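Local coordinates for protein acetyl xylan esterase (Paenibacillus sp. R4, PDB 6AGQ) that is an esterase that probably removes acetyl groups from acetylated xylan, with an alpha/beta-hydrolase fold and a cold-active character, at residues R296-Y301 with L306-E311; A109-A114 with A312-I317. One frame throughout, in Å; residues are numbered along the deposited sequence.

How the interactions relate
Both interactions rely on helix 309-320, the last helix of the chain, and sit at successive levels along it, with centres about 17 Å apart. Interaction 1 ties the start of the helix to strand 293-298, the outermost strand at that margin of the sheet; it is partly buried, is built mainly of aromatic rings, and includes a hydrogen bond. Interaction 2 lies further along the helix, is more fully buried, and is wholly apolar, joining it to the turn after helix 106-110 through methionines and an isoleucine. The two contacts touch where Tyr298 OH packs 4.2 Å from Ala312 CB, and both also reach the third subunit of the assembly.

Interaction 1 of 2, residues R296-Y301 with L306-E311; sequences RLYHDY and LPFHEE
Tyr298 and His309 meet through different first torsions: the phenol ring stands anti to its carbonyl carbon (chi1 -58°), whereas the imidazole is turned anti to its backbone N (chi1 -164°). The two side chains cross at about a right angle, and a hydrogen bond of 2.9 Å joins Tyr298 OH to His309 ND1, with each atom lying near the plane of the other ring. Further round the imidazole edge, Arg296 CG approaches His309 CE1 at 3.9 Å, while the guanidinium group forms a salt bridge with Glu294.

Phe308 is wedged between two tyrosines and offers each an edge. Its CE1 sits over the centre of the Tyr298 ring in an edge-to-face pair with planes 60° apart, and Phe308 CD1 comes within 3.6 Å of Tyr298 CE1. The adjoining CE2-CZ edge of the phenylalanine meets the face of Tyr301, off its centre, in a second edge-to-face pair, Phe308 CZ lying 3.4 Å from Tyr301 CZ. Leu306 divides its methyls between the same tyrosines, CD1 at 4.1 Å from Tyr298 CD2 and CD2 at 3.9 Å from Tyr301 CD2. A phenylalanine in place of Tyr298 would keep the ring under Phe308 but would probably leave His309 ND1 without its partner and the imidazole freer to turn.

Tyr298 and Tyr301 open and close a type I turn and both turn their rings to Phe308; Tyr301 OH hydrogen-bonds to Arg234 O of the second subunit. The chemistry thus implies an aromatic cluster whose polar rims are engaged: one hydroxyl probably restrains the rotation of His309 near the start of helix 309-320, and the other serves the subunit interface.

Interaction 2 of 2, residues A109-A114 with A312-I317; sequences ASMGMA and AMMRFI
Met111 and Met314 are the residues whose CA atoms come nearest across the contact, 8.6 Å apart. Segment 109-114 leaves helix 106-110 through a Schellman motif: Gly112, with a positive phi of 81°, is the C-prime residue, Gly112 N bonds to Ala109 O, and Met113 N bonds to Trp108 O. The chain then enters strand 114-118. Segment 312-317 is helical throughout; Ile317, one turn after Met314, points its side chain toward the loop, while Met314 lies at the flank of that face.

Met111 bends at its third torsion (chi3 74°), bringing its methyl CE within 3.6 Å of Met314 O, while Met111 SD lies 4.0 Å from Met314 CG. The same methyl also reaches Ile317 CG2, at 4.2 Å. From beyond the glycine, Met113 crosses Ile317 obliquely, SD resting 3.7 Å from Ile317 CG2, the branch anti to the isoleucine backbone N. Trp108 packs on Met113, Met314 and Ile317, and Leu89 of strand 86-92 touches both Met113 and Ile317.

Helix 106-110 is the connection of a beta-alpha-beta crossover between the parallel strands 86-92 and 114-118; the apolar packing of this helix and the turn after it against the C-terminal helix is an arrangement characteristic of the alpha/beta-hydrolase fold.

Interaction 1 of 2, residues R296-Y301 with L306-E311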
loop_
_atom_site.group_PDB
_atom_site.type_symbol
_atom_site.label_atom_id
_atom_site.label_comp_id
_atom_site.label_asym_id
_atom_site.label_seq_id
_atom_site.Cartn_x
_atom_site.Cartn_y
_atom_site.Cartn_z
ATOM N N ARG A 296 4.334 15.068 -28.297
ATOM C CA ARG A 296 5.503 14.460 -27.639
ATOM C C ARG A 296 4.990 13.278 -26.772
ATOM O O ARG A 296 4.174 13.475 -25.898
ATOM C CB ARG A 296 6.239 15.467 -26.778
ATOM C CG ARG A 296 6.786 16.700 -27.477
ATOM C CD ARG A 296 7.905 16.409 -28.478
ATOM N NE ARG A 296 8.337 17.583 -29.257
ATOM C CZ ARG A 296 7.839 17.978 -30.438
ATOM N NH1 ARG A 296 6.878 17.279 -31.052
ATOM N NH2 ARG A 296 8.321 19.084 -31.039
ATOM N N LEU A 297 5.483 12.061 -27.021
ATOM C CA LEU A 297 5.127 10.828 -26.260
ATOM C C LEU A 297 6.230 10.499 -25.291
ATOM O O LEU A 297 7.345 10.181 -25.691
ATOM C CB LEU A 297 4.963 9.660 -27.231
ATOM C CG LEU A 297 4.126 9.954 -28.484
ATOM C CD1 LEU A 297 4.284 8.862 -29.540
ATOM C CD2 LEU A 297 2.683 10.073 -28.057
ATOM N N TYR A 298 5.961 10.670 -24.011
ATOM C CA TYR A 298 6.855 10.289 -22.930
ATOM C C TYR A 298 6.431 8.879 -22.456
ATOM O O TYR A 298 5.484 8.706 -21.660
ATOM C CB TYR A 298 6.835 11.376 -21.846
ATOM C CG TYR A 298 7.233 12.714 -22.427
ATOM C CD1 TYR A 298 8.448 12.858 -23.105
ATOM C CD2 TYR A 298 6.422 13.843 -22.313
ATOM C CE1 TYR A 298 8.845 14.080 -23.670
ATOM C CE2 TYR A 298 6.827 15.077 -22.870
ATOM C CZ TYR A 298 8.036 15.187 -23.553
ATOM O OH TYR A 298 8.439 16.364 -24.146
ATOM N N HIS A 299 7.141 7.868 -22.959
ATOM C CA HIS A 299 6.759 6.440 -22.751
ATOM C C HIS A 299 6.655 5.940 -21.274
ATOM O O HIS A 299 5.690 5.209 -20.934
ATOM C CB HIS A 299 7.669 5.496 -23.577
ATOM C CG HIS A 299 7.560 5.685 -25.071
ATOM N ND1 HIS A 299 8.022 6.820 -25.725
ATOM C CD2 HIS A 299 7.065 4.877 -26.037
ATOM C CE1 HIS A 299 7.797 6.706 -27.028
ATOM N NE2 HIS A 299 7.213 5.538 -27.244
ATOM N N ASP A 300 7.607 6.341 -20.420
ATOM C CA ASP A 300 7.728 5.837 -19.024
ATOM C C ASP A 300 7.309 6.814 -17.906
ATOM O O ASP A 300 7.723 6.684 -16.738
ATOM C CB ASP A 300 9.198 5.428 -18.791
ATOM C CG ASP A 300 9.741 4.631 -19.956
ATOM O OD1 ASP A 300 9.221 3.509 -20.121
ATOM O OD2 ASP A 300 10.592 5.168 -20.742
ATOM N N TYR A 301 6.500 7.793 -18.270
ATOM C CA TYR A 301 6.037 8.809 -17.333
ATOM C C TYR A 301 4.518 8.672 -17.151
ATOM O O TYR A 301 3.766 8.348 -18.096
ATOM C CB TYR A 301 6.406 10.231 -17.847
ATOM C CG TYR A 301 7.836 10.591 -17.541
ATOM C CD1 TYR A 301 8.878 10.204 -18.406
ATOM C CD2 TYR A 301 8.174 11.292 -16.362
ATOM C CE1 TYR A 301 10.207 10.513 -18.112
ATOM C CE2 TYR A 301 9.494 11.592 -16.078
ATOM C CZ TYR A 301 10.492 11.184 -16.934
ATOM O OH TYR A 301 11.785 11.487 -16.668
ATOM N N LEU A 306 7.163 17.200 -15.824
ATOM C CA LEU A 306 7.905 16.849 -17.030
ATOM C C LEU A 306 9.002 17.878 -17.283
ATOM O O LEU A 306 8.830 18.772 -18.123
ATOM C CB LEU A 306 6.940 16.766 -18.212
ATOM C CG LEU A 306 5.789 15.766 -18.055
ATOM C CD1 LEU A 306 4.756 15.958 -19.197
ATOM C CD2 LEU A 306 6.301 14.325 -18.010
ATOM N N PRO A 307 10.143 17.768 -16.560
ATOM C CA PRO A 307 11.227 18.799 -16.653
ATOM C C PRO A 307 11.723 19.124 -18.075
ATOM O O PRO A 307 11.872 20.277 -18.419
ATOM C CB PRO A 307 12.371 18.220 -15.776
ATOM C CG PRO A 307 11.780 17.074 -14.986
ATOM C CD PRO A 307 10.326 16.884 -15.384
ATOM N N PHE A 308 11.958 18.080 -18.862
ATOM C CA PHE A 308 12.273 18.116 -20.351
ATOM C C PHE A 308 11.246 18.775 -21.264
ATOM O O PHE A 308 11.603 19.186 -22.381
ATOM C CB PHE A 308 12.468 16.687 -20.910
ATOM C CG PHE A 308 11.586 15.665 -20.225
ATOM C CD1 PHE A 308 10.287 15.425 -20.664
ATOM C CD2 PHE A 308 12.026 15.020 -19.069
ATOM C CE1 PHE A 308 9.460 14.504 -19.998
ATOM C CE2 PHE A 308 11.203 14.133 -18.388
ATOM C CZ PHE A 308 9.915 13.870 -18.866
ATOM N N HIS A 309 9.979 18.849 -20.834
ATOM C CA HIS A 309 8.940 19.363 -21.730
ATOM C C HIS A 309 9.043 20.866 -21.919
ATOM O O HIS A 309 8.675 21.384 -22.970
ATOM C CB HIS A 309 7.512 18.988 -21.304
ATOM C CG HIS A 309 6.529 19.186 -22.416
ATOM N ND1 HIS A 309 6.660 18.552 -23.636
ATOM C CD2 HIS A 309 5.451 20.003 -22.531
ATOM C CE1 HIS A 309 5.701 18.967 -24.457
ATOM N NE2 HIS A 309 4.966 19.864 -23.817
ATOM N N GLU A 310 9.584 21.549 -20.920
ATOM C CA GLU A 310 9.639 22.992 -20.912
ATOM C C GLU A 310 10.418 23.504 -22.109
ATOM O O GLU A 310 9.941 24.375 -22.844
ATOM C CB GLU A 310 10.233 23.491 -19.589
ATOM C CG GLU A 310 9.632 24.804 -19.137
ATOM C CD GLU A 310 8.241 24.664 -18.512
ATOM O OE1 GLU A 310 7.546 23.653 -18.753
ATOM O OE2 GLU A 310 7.844 25.577 -17.760
ATOM N N GLU A 311 11.595 22.919 -22.304
ATOM C CA GLU A 311 12.385 23.134 -23.486
ATOM C C GLU A 311 11.660 22.825 -24.797
ATOM O O GLU A 311 11.846 23.518 -25.770
ATOM C CB GLU A 311 13.635 22.245 -23.444
ATOM C CG GLU A 311 14.638 22.510 -24.576
ATOM C CD GLU A 311 15.966 21.757 -24.416
ATOM O OE1 GLU A 311 16.489 21.285 -25.472
ATOM O OE2 GLU A 311 16.481 21.650 -23.253
#

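Interaction 2 of 2, residues A109-A114 with A312-I317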
loop_
_atom_site.group_PDB
_atom_site.type_symbol
_atom_site.label_atom_id
_atom_site.label_comp_id
_atom_site.label_asym_id
_atom_site.label_seq_id
_atom_site.Cartn_x
_atom_site.Cartn_y
_atom_site.Cartn_z
ATOM N N ALA A 109 8.887 35.557 -20.056
ATOM C CA ALA A 109 9.328 36.920 -20.135
ATOM C C ALA A 109 10.748 37.057 -20.668
ATOM O O ALA A 109 11.057 37.978 -21.433
ATOM C CB ALA A 109 9.213 37.608 -18.780
ATOM N N SER A 110 11.630 36.157 -20.275
ATOM C CA SER A 110 12.991 36.206 -20.779
ATOM C C SER A 110 13.070 35.939 -22.277
ATOM O O SER A 110 14.020 36.367 -22.913
ATOM C CB SER A 110 13.891 35.236 -19.996
ATOM O OG SER A 110 13.734 33.941 -20.537
ATOM N N MET A 111 12.076 35.278 -22.864
ATOM C CA MET A 111 11.989 35.184 -24.348
ATOM C C MET A 111 11.301 36.363 -25.010
ATOM O O MET A 111 10.935 36.288 -26.204
ATOM C CB MET A 111 11.241 33.913 -24.795
ATOM C CG MET A 111 11.778 32.621 -24.216
ATOM S SD MET A 111 10.625 31.271 -24.424
ATOM C CE MET A 111 10.793 30.927 -26.175
ATOM N N GLY A 112 11.067 37.430 -24.259
ATOM C CA GLY A 112 10.417 38.637 -24.790
ATOM C C GLY A 112 8.890 38.558 -24.878
ATOM O O GLY A 112 8.281 39.199 -25.708
ATOM N N MET A 113 8.266 37.785 -24.019
ATOM C CA MET A 113 6.825 37.594 -24.098
ATOM C C MET A 113 6.174 38.084 -22.862
ATOM O O MET A 113 6.764 38.085 -21.802
ATOM C CB MET A 113 6.524 36.120 -24.268
ATOM C CG MET A 113 6.849 35.642 -25.664
ATOM S SD MET A 113 7.186 33.883 -25.775
ATOM C CE MET A 113 5.852 33.118 -24.838
ATOM N N ALA A 114 4.925 38.481 -22.987
ATOM C CA ALA A 114 4.073 38.662 -21.838
ATOM C C ALA A 114 3.504 37.320 -21.427
ATOM O O ALA A 114 3.448 36.408 -22.229
ATOM C CB ALA A 114 2.955 39.611 -22.183
ATOM N N ALA A 312 10.926 21.729 -24.851
ATOM C CA ALA A 312 10.202 21.353 -26.057
ATOM C C ALA A 312 9.174 22.472 -26.441
ATOM O O ALA A 312 8.981 22.768 -27.615
ATOM C CB ALA A 312 9.493 20.017 -25.825
ATOM N N MET A 313 8.532 23.075 -25.424
ATOM C CA MET A 313 7.533 24.142 -25.618
ATOM C C MET A 313 8.191 25.462 -26.046
ATOM O O MET A 313 7.740 26.117 -26.980
ATOM C CB MET A 313 6.720 24.360 -24.376
ATOM C CG MET A 313 5.835 23.190 -24.076
ATOM S SD MET A 313 4.818 23.599 -22.667
ATOM C CE MET A 313 5.914 23.447 -21.267
ATOM N N MET A 314 9.301 25.776 -25.411
ATOM C CA MET A 314 10.138 26.904 -25.808
ATOM C C MET A 314 10.509 26.856 -27.259
ATOM O O MET A 314 10.264 27.827 -27.929
ATOM C CB MET A 314 11.354 27.048 -24.905
ATOM C CG MET A 314 10.992 27.449 -23.485
ATOM S SD MET A 314 12.461 27.404 -22.446
ATOM C CE MET A 314 11.804 27.425 -20.774
ATOM N N ARG A 315 11.019 25.731 -27.762
ATOM C CA ARG A 315 11.361 25.579 -29.216
ATOM C C ARG A 315 10.162 25.747 -30.148
ATOM O O ARG A 315 10.251 26.361 -31.195
ATOM C CB ARG A 315 11.957 24.202 -29.514
ATOM C CG ARG A 315 13.319 23.941 -28.906
ATOM C CD ARG A 315 13.969 22.662 -29.423
ATOM N NE ARG A 315 15.242 22.443 -28.718
ATOM C CZ ARG A 315 16.429 22.983 -29.040
ATOM N NH1 ARG A 315 16.588 23.789 -30.106
ATOM N NH2 ARG A 315 17.481 22.711 -28.267
ATOM N N PHE A 316 9.044 25.143 -29.771
ATOM C CA PHE A 316 7.787 25.283 -30.462
ATOM C C PHE A 316 7.299 26.728 -30.545
ATOM O O PHE A 316 6.948 27.209 -31.638
ATOM C CB PHE A 316 6.761 24.404 -29.736
ATOM C CG PHE A 316 5.439 24.334 -30.417
ATOM C CD1 PHE A 316 5.287 23.596 -31.581
ATOM C CD2 PHE A 316 4.341 24.960 -29.871
ATOM C CE1 PHE A 316 4.055 23.532 -32.239
ATOM C CE2 PHE A 316 3.119 24.875 -30.478
ATOM C CZ PHE A 316 2.977 24.164 -31.662
ATOM N N ILE A 317 7.281 27.395 -29.394
ATOM C CA ILE A 317 6.926 28.801 -29.298
ATOM C C ILE A 317 7.879 29.691 -30.110
ATOM O O ILE A 317 7.421 30.558 -30.871
ATOM C CB ILE A 317 6.809 29.244 -27.835
ATOM C CG1 ILE A 317 5.472 28.718 -27.317
ATOM C CG2 ILE A 317 6.902 30.785 -27.713
ATOM C CD1 ILE A 317 5.355 28.682 -25.822
#